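Local atomic coordinates of chitin binding protein (Tectaria macrodonta, PDB entry 6IF7), a protein that binds copper and probably chitin, is insecticidal, and is possibly a lytic polysaccharide monooxygenase of family AA10. Residues A[15-18]-A[22-25]; A[61-66]-A[160-165]; A[130-135]-A[150-155]; A[136-139]-A[144-147]. All blocks are in the same frame, centred on the assembly; numbering follows the deposited sequence.

Contact 1: residues A[15-18]-A[22-25]; sequences RLEN and PTSP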
loop_
_atom_site.group_PDB
_atom_site.type_symbol
_atom_site.label_atom_id
_atom_site.label_comp_id
_atom_site.label_asym_id
_atom_site.label_seq_id
_atom_site.Cartn_x
_atom_site.Cartn_y
_atom_site.Cartn_z
ATOM N N ARG A 15 9.377 6.501 5.918
ATOM C CA ARG A 15 10.523 7.206 5.324
ATOM C C ARG A 15 10.491 8.710 5.585
ATOM O O ARG A 15 11.521 9.291 5.949
ATOM C CB ARG A 15 10.609 6.970 3.808
ATOM C CG ARG A 15 11.606 7.857 3.069
ATOM C CD ARG A 15 13.032 7.459 3.406
ATOM N NE ARG A 15 14.016 8.425 2.907
ATOM C CZ ARG A 15 14.422 9.521 3.546
ATOM N NH1 ARG A 15 13.939 9.863 4.723
ATOM N NH2 ARG A 15 15.328 10.293 2.986
ATOM N N LEU A 16 9.333 9.338 5.358
ATOM C CA LEU A 16 9.208 10.791 5.516
ATOM C C LEU A 16 9.232 11.251 6.960
ATOM O O LEU A 16 9.496 12.413 7.222
ATOM C CB LEU A 16 7.974 11.329 4.794
ATOM C CG LEU A 16 8.045 11.236 3.271
ATOM C CD1 LEU A 16 6.778 11.827 2.668
ATOM C CD2 LEU A 16 9.272 11.944 2.681
ATOM N N GLU A 17 8.988 10.346 7.898
ATOM C CA GLU A 17 9.200 10.654 9.308
ATOM C C GLU A 17 10.673 10.552 9.738
ATOM O O GLU A 17 10.965 10.859 10.885
ATOM C CB GLU A 17 8.367 9.735 10.180
ATOM C CG GLU A 17 6.880 9.897 10.002
ATOM C CD GLU A 17 6.101 9.031 10.970
ATOM O OE1 GLU A 17 6.751 8.430 11.849
ATOM O OE2 GLU A 17 4.851 8.951 10.862
ATOM N N ASN A 18 11.572 10.144 8.831
ATOM C CA ASN A 18 13.017 9.960 9.083
ATOM C C ASN A 18 13.331 8.621 9.793
ATOM O O ASN A 18 13.104 8.480 11.003
ATOM C CB ASN A 18 13.643 11.187 9.787
ATOM C CG ASN A 18 15.079 10.967 10.231
ATOM O OD1 ASN A 18 15.861 10.243 9.610
ATOM N ND2 ASN A 18 15.428 11.613 11.339
ATOM N N PRO A 22 12.352 8.081 14.100
ATOM C CA PRO A 22 10.949 8.136 13.694
ATOM C C PRO A 22 10.072 8.837 14.721
ATOM O O PRO A 22 10.360 8.773 15.907
ATOM C CB PRO A 22 10.557 6.654 13.593
ATOM C CG PRO A 22 11.838 5.903 13.520
ATOM C CD PRO A 22 12.779 6.690 14.354
ATOM N N THR A 23 8.995 9.463 14.248
ATOM C CA THR A 23 8.147 10.351 15.051
ATOM C C THR A 23 6.859 9.671 15.542
ATOM O O THR A 23 6.529 9.779 16.711
ATOM C CB THR A 23 7.784 11.630 14.253
ATOM O OG1 THR A 23 7.244 11.265 12.981
ATOM C CG2 THR A 23 8.993 12.461 14.008
ATOM N N SER A 24 6.136 8.959 14.670
ATOM C CA SER A 24 4.896 8.286 15.075
ATOM C C SER A 24 5.251 6.961 15.765
ATOM O O SER A 24 6.211 6.280 15.339
ATOM C CB SER A 24 3.943 8.049 13.888
ATOM O OG SER A 24 4.331 6.966 13.041
ATOM N N PRO A 25 4.480 6.585 16.810
ATOM C CA PRO A 25 4.671 5.294 17.488
ATOM C C PRO A 25 4.688 4.080 16.529
ATOM O O PRO A 25 5.549 3.190 16.653
ATOM C CB PRO A 25 3.463 5.215 18.429
ATOM C CG PRO A 25 3.093 6.641 18.698
ATOM C CD PRO A 25 3.404 7.385 17.441
#
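Glu-17 reaches across to the backbone and side chain of Ser-24, and its carboxylate carries most of the polar contact here. The firm bond is Ser-24 N to Glu-17 OE1, 2.9 Å long and nearly straight at 167°, although the donor comes from above the carboxylate plane, 49° out of it. A second amide, Thr-23 N, makes a weak bond to the same oxygen at 3.4 Å. The hydroxyl of Ser-24 faces both oxygens of the carboxylate: its OG is 3.0 Å from Glu-17 OE2 and 3.1 Å from OE1, and its single proton could go to either, while OG itself accepts the amide of Cys-27, the helix-capping bond. Thr-23 crosses the glutamate chain at a slant, OG1 lying 3.3 Å from Glu-17 CG.

The glutamate gets there by setting CG beside its backbone N (chi1 -64°) and then running out straight. Behind it, Asn-18 takes a positive phi as the first residue to leave the helix, and its backbone N still bonds to Arg-15 O; its side-chain OD1 turns to the amide of Glu-20. Pro-22 adds its ring, packed on Gln-28 and Val-31. With Ser-24 as the N-cap of helix 25-34, the arrangement is that of a short surface connection between two consecutive helices, in which a glutamate just past the first holds the N-cap residue of the second.

Contact 2: residues A[61-66]-A[160-165]; sequences GQLCSA and LIYVIW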
loop_
_atom_site.group_PDB
_atom_site.type_symbol
_atom_site.label_atom_id
_atom_site.label_comp_id
_atom_site.label_asym_id
_atom_site.label_seq_id
_atom_site.Cartn_x
_atom_site.Cartn_y
_atom_site.Cartn_z
ATOM N N GLY A 61 -0.991 -12.458 6.762
ATOM C CA GLY A 61 -0.148 -11.756 7.743
ATOM C C GLY A 61 1.108 -11.074 7.185
ATOM O O GLY A 61 1.803 -10.368 7.925
ATOM N N GLN A 62 1.419 -11.269 5.901
ATOM C CA GLN A 62 2.601 -10.653 5.262
ATOM C C GLN A 62 2.229 -9.887 3.980
ATOM O O GLN A 62 3.075 -9.678 3.115
ATOM C CB GLN A 62 3.676 -11.727 4.972
ATOM C CG GLN A 62 4.250 -12.414 6.207
ATOM C CD GLN A 62 5.141 -13.619 5.862
ATOM O OE1 GLN A 62 6.074 -13.517 5.074
ATOM N NE2 GLN A 62 4.846 -14.762 6.455
ATOM N N LEU A 63 0.982 -9.431 3.871
ATOM C CA LEU A 63 0.551 -8.670 2.688
ATOM C C LEU A 63 1.336 -7.362 2.504
ATOM O O LEU A 63 1.806 -7.072 1.401
ATOM C CB LEU A 63 -0.968 -8.452 2.656
ATOM C CG LEU A 63 -1.749 -9.586 1.947
ATOM C CD1 LEU A 63 -1.766 -10.874 2.779
ATOM C CD2 LEU A 63 -3.177 -9.184 1.610
ATOM N N CYS A 64 1.524 -6.599 3.579
ATOM C CA CYS A 64 2.187 -5.293 3.486
ATOM C C CYS A 64 3.686 -5.367 3.217
ATOM O O CYS A 64 4.224 -4.469 2.590
ATOM C CB CYS A 64 1.928 -4.479 4.744
ATOM S SG CYS A 64 0.181 -4.092 5.005
ATOM N N SER A 65 4.353 -6.425 3.684
ATOM C CA SER A 65 5.749 -6.702 3.306
ATOM C C SER A 65 5.895 -7.472 2.000
ATOM O O SER A 65 6.996 -7.596 1.498
ATOM C CB SER A 65 6.470 -7.482 4.415
ATOM O OG SER A 65 5.961 -8.795 4.558
ATOM N N ALA A 66 4.789 -7.972 1.455
ATOM C CA ALA A 66 4.776 -8.848 0.271
ATOM C C ALA A 66 5.606 -10.124 0.488
ATOM O O ALA A 66 6.301 -10.586 -0.414
ATOM C CB ALA A 66 5.240 -8.093 -0.978
ATOM N N LEU A 160 -7.963 -0.206 5.082
ATOM C CA LEU A 160 -6.709 -0.221 4.384
ATOM C C LEU A 160 -6.979 -0.356 2.895
ATOM O O LEU A 160 -7.895 -1.074 2.471
ATOM C CB LEU A 160 -5.838 -1.355 4.950
ATOM C CG LEU A 160 -4.472 -1.614 4.331
ATOM C CD1 LEU A 160 -3.504 -2.060 5.404
ATOM C CD2 LEU A 160 -4.525 -2.661 3.217
ATOM N N ILE A 161 -6.165 0.348 2.116
ATOM C CA ILE A 161 -6.129 0.197 0.688
ATOM C C ILE A 161 -4.816 -0.497 0.301
ATOM O O ILE A 161 -3.724 -0.059 0.690
ATOM C CB ILE A 161 -6.307 1.550 0.019
ATOM C CG1 ILE A 161 -7.744 2.020 0.296
ATOM C CG2 ILE A 161 -6.017 1.464 -1.469
ATOM C CD1 ILE A 161 -8.033 3.419 -0.151
ATOM N N TYR A 162 -4.964 -1.596 -0.434
ATOM C CA TYR A 162 -3.864 -2.397 -0.928
ATOM C C TYR A 162 -3.765 -2.175 -2.436
ATOM O O TYR A 162 -4.742 -2.375 -3.184
ATOM C CB TYR A 162 -4.107 -3.862 -0.636
ATOM C CG TYR A 162 -2.887 -4.768 -0.717
ATOM C CD1 TYR A 162 -1.768 -4.544 0.085
ATOM C CD2 TYR A 162 -2.883 -5.889 -1.540
ATOM C CE1 TYR A 162 -0.661 -5.394 0.044
ATOM C CE2 TYR A 162 -1.796 -6.755 -1.580
ATOM C CZ TYR A 162 -0.682 -6.509 -0.800
ATOM O OH TYR A 162 0.394 -7.380 -0.856
ATOM N N VAL A 163 -2.595 -1.717 -2.864
ATOM C CA VAL A 163 -2.331 -1.455 -4.272
ATOM C C VAL A 163 -1.240 -2.399 -4.745
ATOM O O VAL A 163 -0.151 -2.474 -4.145
ATOM C CB VAL A 163 -1.998 0.030 -4.513
ATOM C CG1 VAL A 163 -1.791 0.324 -5.995
ATOM C CG2 VAL A 163 -3.144 0.868 -3.982
ATOM N N ILE A 164 -1.564 -3.137 -5.809
ATOM C CA ILE A 164 -0.634 -4.012 -6.488
ATOM C C ILE A 164 -0.298 -3.389 -7.851
ATOM O O ILE A 164 -1.198 -3.146 -8.661
ATOM C CB ILE A 164 -1.256 -5.418 -6.700
ATOM C CG1 ILE A 164 -1.698 -6.017 -5.374
ATOM C CG2 ILE A 164 -0.265 -6.336 -7.400
ATOM C CD1 ILE A 164 -2.621 -7.218 -5.496
ATOM N N TRP A 165 0.982 -3.131 -8.104
ATOM C CA TRP A 165 1.465 -2.591 -9.396
ATOM C C TRP A 165 2.174 -3.713 -10.146
ATOM O O TRP A 165 3.324 -4.035 -9.832
ATOM C CB TRP A 165 2.420 -1.412 -9.139
ATOM C CG TRP A 165 2.953 -0.665 -10.355
ATOM C CD1 TRP A 165 2.397 -0.607 -11.596
ATOM C CD2 TRP A 165 4.108 0.201 -10.392
ATOM N NE1 TRP A 165 3.155 0.204 -12.418
ATOM C CE2 TRP A 165 4.204 0.716 -11.697
ATOM C CE3 TRP A 165 5.089 0.563 -9.445
ATOM C CZ2 TRP A 165 5.234 1.597 -12.091
ATOM C CZ3 TRP A 165 6.112 1.422 -9.836
ATOM C CH2 TRP A 165 6.174 1.939 -11.147
#
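Tyr-162 and Leu-63 supply the one hydrogen bond between 61-66 and 160-165: Tyr-162 OH donates to Leu-63 O at 2.7 Å. The phenol comes in from above the carbonyl plane, 36° out of it, with a C=O...donor angle of 122°. On the opposite face of that plane the same oxygen accepts Ala-66 N, a bond of 3.1 Å within the loop, so two donors grip this buried carbonyl. The ring is carried up to it by a chi1 of -163°, which swings CG away from the backbone N of Tyr-162.

The apolar contacts lie around this bond. Leu-63 crosses the tyrosine side chain at about a right angle, its CB 4.0 Å from Tyr-162 CZ, while its CD2 stands over one ring face, 4.2 Å above the plane and toward the rim. Trp-124 packs on the leucine from another loop, and Tyr-175 and Cys-177 of strand 173-182 touch the tyrosine.

Sulfur makes the last contact, Cys-64 SG lying 4.2 Å from Leu-160 CD1. That sulfur is also bonded covalently to Cys-177, which ties the loop to the strand neighbouring 159-167 in the mixed sheet.

Taken together, a disulfide and a carbonyl gripped by two donors fix the loop on the sheet: the buried phenol has its proton taken up by Leu-63 O, and the loop's turn gains a second donor at that oxygen.

Contact 3: residues A[130-135]-A[150-155]; sequences LPFINV and TTPSGK. With NAG (2-acetamido-2-deoxy-beta-D-glucopyranose), chain B.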
loop_
_atom_site.group_PDB
_atom_site.type_symbol
_atom_site.label_atom_id
_atom_site.label_comp_id
_atom_site.label_asym_id
_atom_site.label_seq_id
_atom_site.Cartn_x
_atom_site.Cartn_y
_atom_site.Cartn_z
ATOM N N LEU A 130 -12.629 -8.278 -5.373
ATOM C CA LEU A 130 -12.412 -7.528 -6.597
ATOM C C LEU A 130 -11.840 -6.150 -6.344
ATOM O O LEU A 130 -12.195 -5.505 -5.362
ATOM C CB LEU A 130 -13.744 -7.364 -7.331
ATOM C CG LEU A 130 -14.439 -8.649 -7.802
ATOM C CD1 LEU A 130 -15.460 -8.257 -8.836
ATOM C CD2 LEU A 130 -13.479 -9.664 -8.391
ATOM N N PRO A 131 -10.978 -5.670 -7.260
ATOM C CA PRO A 131 -10.447 -4.323 -7.113
ATOM C C PRO A 131 -11.480 -3.258 -7.435
ATOM O O PRO A 131 -12.368 -3.475 -8.261
ATOM C CB PRO A 131 -9.282 -4.277 -8.115
ATOM C CG PRO A 131 -9.530 -5.371 -9.099
ATOM C CD PRO A 131 -10.423 -6.382 -8.436
ATOM N N PHE A 132 -11.392 -2.116 -6.771
ATOM C CA PHE A 132 -12.287 -1.027 -7.124
ATOM C C PHE A 132 -11.706 -0.094 -8.175
ATOM O O PHE A 132 -12.452 0.709 -8.753
ATOM C CB PHE A 132 -12.801 -0.242 -5.905
ATOM C CG PHE A 132 -11.753 0.548 -5.177
ATOM C CD1 PHE A 132 -10.963 -0.050 -4.200
ATOM C CD2 PHE A 132 -11.612 1.910 -5.406
ATOM C CE1 PHE A 132 -10.017 0.684 -3.477
ATOM C CE2 PHE A 132 -10.650 2.647 -4.701
ATOM C CZ PHE A 132 -9.860 2.028 -3.735
ATOM N N ILE A 133 -10.393 -0.193 -8.416
ATOM C CA ILE A 133 -9.773 0.429 -9.592
ATOM C C ILE A 133 -8.777 -0.572 -10.158
ATOM O O ILE A 133 -8.023 -1.209 -9.395
ATOM C CB ILE A 133 -9.011 1.738 -9.263
ATOM C CG1 ILE A 133 -9.940 2.769 -8.594
ATOM C CG2 ILE A 133 -8.365 2.320 -10.516
ATOM C CD1 ILE A 133 -9.201 3.950 -7.977
ATOM N N ASN A 134 -8.799 -0.715 -11.487
ATOM C CA ASN A 134 -7.742 -1.392 -12.225
ATOM C C ASN A 134 -7.385 -0.550 -13.446
ATOM O O ASN A 134 -8.208 -0.357 -14.349
ATOM C CB ASN A 134 -8.204 -2.792 -12.606
ATOM C CG ASN A 134 -7.114 -3.625 -13.230
ATOM O OD1 ASN A 134 -5.950 -3.213 -13.362
ATOM N ND2 ASN A 134 -7.489 -4.827 -13.595
ATOM N N VAL A 135 -6.172 -0.016 -13.456
ATOM C CA VAL A 135 -5.785 0.969 -14.464
ATOM C C VAL A 135 -4.387 0.695 -15.041
ATOM O O VAL A 135 -3.420 0.487 -14.307
ATOM C CB VAL A 135 -5.927 2.411 -13.912
ATOM C CG1 VAL A 135 -4.970 2.680 -12.762
ATOM C CG2 VAL A 135 -5.739 3.439 -15.024
ATOM N N THR A 150 -13.912 5.553 -8.201
ATOM C CA THR A 150 -14.941 5.740 -7.204
ATOM C C THR A 150 -14.595 4.841 -6.016
ATOM O O THR A 150 -14.363 3.631 -6.179
ATOM C CB THR A 150 -16.332 5.434 -7.785
ATOM O OG1 THR A 150 -16.618 6.364 -8.832
ATOM C CG2 THR A 150 -17.435 5.565 -6.708
ATOM N N THR A 151 -14.521 5.448 -4.831
ATOM C CA THR A 151 -14.360 4.703 -3.594
ATOM C C THR A 151 -15.636 3.935 -3.301
ATOM O O THR A 151 -16.733 4.427 -3.598
ATOM C CB THR A 151 -14.081 5.639 -2.413
ATOM O OG1 THR A 151 -15.128 6.616 -2.304
ATOM C CG2 THR A 151 -12.734 6.323 -2.633
ATOM N N PRO A 152 -15.512 2.729 -2.722
ATOM C CA PRO A 152 -16.745 2.008 -2.383
ATOM C C PRO A 152 -17.561 2.744 -1.293
ATOM O O PRO A 152 -16.983 3.462 -0.442
ATOM C CB PRO A 152 -16.232 0.630 -1.917
ATOM C CG PRO A 152 -14.799 0.575 -2.337
ATOM C CD PRO A 152 -14.319 1.985 -2.276
ATOM N N SER A 153 -18.886 2.588 -1.343
ATOM C CA SER A 153 -19.792 3.580 -0.741
ATOM C C SER A 153 -20.407 3.303 0.623
ATOM O O SER A 153 -20.928 4.243 1.236
ATOM C CB SER A 153 -20.906 3.981 -1.725
ATOM O OG SER A 153 -21.590 2.842 -2.165
ATOM N N GLY A 154 -20.345 2.096 1.150
ATOM C CA GLY A 154 -20.983 1.899 2.470
ATOM C C GLY A 154 -19.998 1.761 3.600
ATOM O O GLY A 154 -20.176 0.923 4.457
ATOM N N LYS A 155 -18.950 2.565 3.596
ATOM C CA LYS A 155 -17.810 2.344 4.476
ATOM C C LYS A 155 -17.615 3.516 5.414
ATOM O O LYS A 155 -17.893 4.619 5.055
ATOM C CB LYS A 155 -16.557 2.175 3.636
ATOM C CG LYS A 155 -16.672 1.072 2.595
ATOM C CD LYS A 155 -15.310 0.716 2.013
ATOM C CE LYS A 155 -14.432 -0.074 2.986
ATOM N NZ LYS A 155 -14.970 -1.418 3.313
HETATM C C1 NAG B . -6.506 -5.719 -14.213
HETATM C C2 NAG B . -6.906 -7.190 -14.143
HETATM C C3 NAG B . -5.816 -8.007 -14.776
HETATM C C4 NAG B . -5.606 -7.581 -16.212
HETATM C C5 NAG B . -5.246 -6.107 -16.259
HETATM C C6 NAG B . -5.174 -5.634 -17.697
HETATM C C7 NAG B . -8.213 -8.004 -12.261
HETATM C C8 NAG B . -8.171 -8.454 -10.834
HETATM N N2 NAG B . -7.056 -7.640 -12.767
HETATM O O3 NAG B . -6.191 -9.395 -14.735
HETATM O O4 NAG B . -4.563 -8.380 -16.768
HETATM O O5 NAG B . -6.245 -5.360 -15.579
HETATM O O6 NAG B . -4.897 -4.234 -17.692
HETATM O O7 NAG B . -9.227 -7.990 -12.911
#
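No hydrogen bond joins these segments; instead Phe-132 offers a ring face to Pro-152 in a CH-pi contact. Pro-152 CD lies 4.2 Å from the centroid of the Phe-132 ring and only 14° off the ring normal, and the two side chains cross at about a right angle. The carbonyl of Thr-150 comes to the same ring obliquely, its O 3.3 Å from Phe-132 CD2, and Thr-151 CA follows at 4.3 Å from that carbon. Phe-132 has CG wedged between its backbone N and carbonyl carbon (chi1 67°), which sends the ring across to the loop, where Phe-95 of strand 95-99 also packs on it. Cut back to an alanine here, the side chain would probably leave a gap beneath Pro-152 and take away the face on which its CD rests.

The hydroxyl of Thr-151 is hydrogen-bonded to Pro-87 O and Ala-90 N, and that of Ser-88 to Pro-152 O and Lys-155 N, so the loop is also held by these three residues.

Asn-134, further along the first segment, carries an N-linked sugar: its ND2 is bonded to NAG C1 at 1.5 Å. The acetamide methyl of that sugar, C8, rests 3.8 Å from Pro-131 CG, and Glu-108 OE2 is hydrogen-bonded to the sugar. The segment thus joins two features, a proline-on-aromatic contact fastening a loop beside strand 133-136 and an N-glycosylation site on that strand.

Contact 4: residues A[136-139]-A[144-147]; sequences TNPP and SYQI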
loop_
_atom_site.group_PDB
_atom_site.type_symbol
_atom_site.label_atom_id
_atom_site.label_comp_id
_atom_site.label_asym_id
_atom_site.label_seq_id
_atom_site.Cartn_x
_atom_site.Cartn_y
_atom_site.Cartn_z
ATOM N N THR A 136 -4.304 0.692 -16.366
ATOM C CA THR A 136 -3.049 0.457 -17.092
ATOM C C THR A 136 -2.448 1.762 -17.518
ATOM O O THR A 136 -3.111 2.543 -18.220
ATOM C CB THR A 136 -3.286 -0.389 -18.350
ATOM O OG1 THR A 136 -3.685 -1.696 -17.946
ATOM C CG2 THR A 136 -2.013 -0.495 -19.206
ATOM N N ASN A 137 -1.189 1.976 -17.122
ATOM C CA ASN A 137 -0.396 3.158 -17.529
ATOM C C ASN A 137 -1.175 4.456 -17.433
ATOM O O ASN A 137 -1.419 5.140 -18.439
ATOM C CB ASN A 137 0.198 2.952 -18.933
ATOM C CG ASN A 137 1.179 1.790 -18.960
ATOM O OD1 ASN A 137 2.061 1.682 -18.098
ATOM N ND2 ASN A 137 1.000 0.898 -19.896
ATOM N N PRO A 138 -1.594 4.788 -16.210
ATOM C CA PRO A 138 -2.285 6.050 -16.006
ATOM C C PRO A 138 -1.341 7.233 -16.240
ATOM O O PRO A 138 -0.133 7.025 -16.298
ATOM C CB PRO A 138 -2.724 5.963 -14.544
ATOM C CG PRO A 138 -1.739 5.034 -13.898
ATOM C CD PRO A 138 -1.445 4.023 -14.957
ATOM N N PRO A 139 -1.875 8.462 -16.361
ATOM C CA PRO A 139 -0.995 9.602 -16.637
ATOM C C PRO A 139 0.069 9.801 -15.552
ATOM O O PRO A 139 -0.258 9.768 -14.363
ATOM C CB PRO A 139 -1.944 10.806 -16.658
ATOM C CG PRO A 139 -3.294 10.238 -16.819
ATOM C CD PRO A 139 -3.265 8.893 -16.152
ATOM N N SER A 144 4.552 11.518 -10.297
ATOM C CA SER A 144 3.474 10.687 -9.746
ATOM C C SER A 144 2.400 10.325 -10.779
ATOM O O SER A 144 1.945 11.166 -11.567
ATOM C CB SER A 144 2.801 11.379 -8.577
ATOM O OG SER A 144 3.608 11.296 -7.443
ATOM N N TYR A 145 1.984 9.059 -10.729
ATOM C CA TYR A 145 0.820 8.595 -11.458
ATOM C C TYR A 145 -0.438 9.151 -10.789
ATOM O O TYR A 145 -0.587 9.050 -9.582
ATOM C CB TYR A 145 0.768 7.073 -11.476
ATOM C CG TYR A 145 1.806 6.397 -12.337
ATOM C CD1 TYR A 145 1.745 6.473 -13.735
ATOM C CD2 TYR A 145 2.828 5.625 -11.758
ATOM C CE1 TYR A 145 2.673 5.810 -14.529
ATOM C CE2 TYR A 145 3.765 4.962 -12.543
ATOM C CZ TYR A 145 3.687 5.059 -13.919
ATOM O OH TYR A 145 4.624 4.394 -14.661
ATOM N N GLN A 146 -1.299 9.777 -11.584
ATOM C CA GLN A 146 -2.615 10.255 -11.162
ATOM C C GLN A 146 -3.653 9.220 -11.580
ATOM O O GLN A 146 -3.726 8.830 -12.742
ATOM C CB GLN A 146 -2.946 11.598 -11.837
ATOM C CG GLN A 146 -1.855 12.639 -11.661
ATOM C CD GLN A 146 -2.314 14.049 -11.908
ATOM O OE1 GLN A 146 -3.233 14.302 -12.686
ATOM N NE2 GLN A 146 -1.660 14.989 -11.257
ATOM N N ILE A 147 -4.465 8.795 -10.624
ATOM C CA ILE A 147 -5.415 7.700 -10.806
ATOM C C ILE A 147 -6.803 8.173 -10.337
ATOM O O ILE A 147 -6.939 8.801 -9.275
ATOM C CB ILE A 147 -4.908 6.440 -10.036
ATOM C CG1 ILE A 147 -3.623 5.905 -10.725
ATOM C CG2 ILE A 147 -5.988 5.362 -9.904
ATOM C CD1 ILE A 147 -2.844 4.902 -9.927
HETATM O O HOH W 1 3.340 3.945 -17.254
#
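Pro-138, Pro-139 and Tyr-145 form most of this contact, in which the chain leaving strand 133-136 folds back on strand 144-147, part of the antiparallel sheet of this LPMO domain. The ring of Pro-138 fits between two side chains of the strand: its CG is 3.8 Å from Tyr-145 CD1 and equally far from Ile-147 CG1. The carbonyl of Pro-138 meets the tyrosine at the ring edge, O to CD1 being 3.2 Å. Pro-139 works through its backbone, its O accepting Gln-146 N at 3.0 Å, nearly along the C=O axis, and the CA-H of Tyr-145 as well.

With CG beside its backbone N (chi1 -71°), Tyr-145 brings its ring to where Phe-107 meets it edge-to-face. Its OH bonds to the backbone N of His-103, which places it next to a copper ligand and makes it probably a second-shell residue. A phenylalanine in its place would probably leave His-103 N without this partner, and the nearby water without one of its bonds. That water links the two segments, 2.7 Å from Asn-137 OD1, which also accepts Gly-105 N, and 2.9 Å from Tyr-145 OH.

From the N terminus, contact 1 comes first, closing the short connection between helices 10-16 and 25-34 at the surface, and it is complete before any other contact begins. Contact 2 then opens at 61-66 and closes only at strand 159-167, spanning nearly a hundred residues. Within that span lies contact 3, from 130-135 to 150-155, and within contact 3 lies contact 4, whose short loop returns at strand 144-147. The three touch: Ile-161 packs on Phe-132, Trp-165 on Tyr-145, and Ile-147 on both Ile-133 and Val-135. Apolar packing thus joins the mixed sheet to the antiparallel one, while contact 1 stands apart.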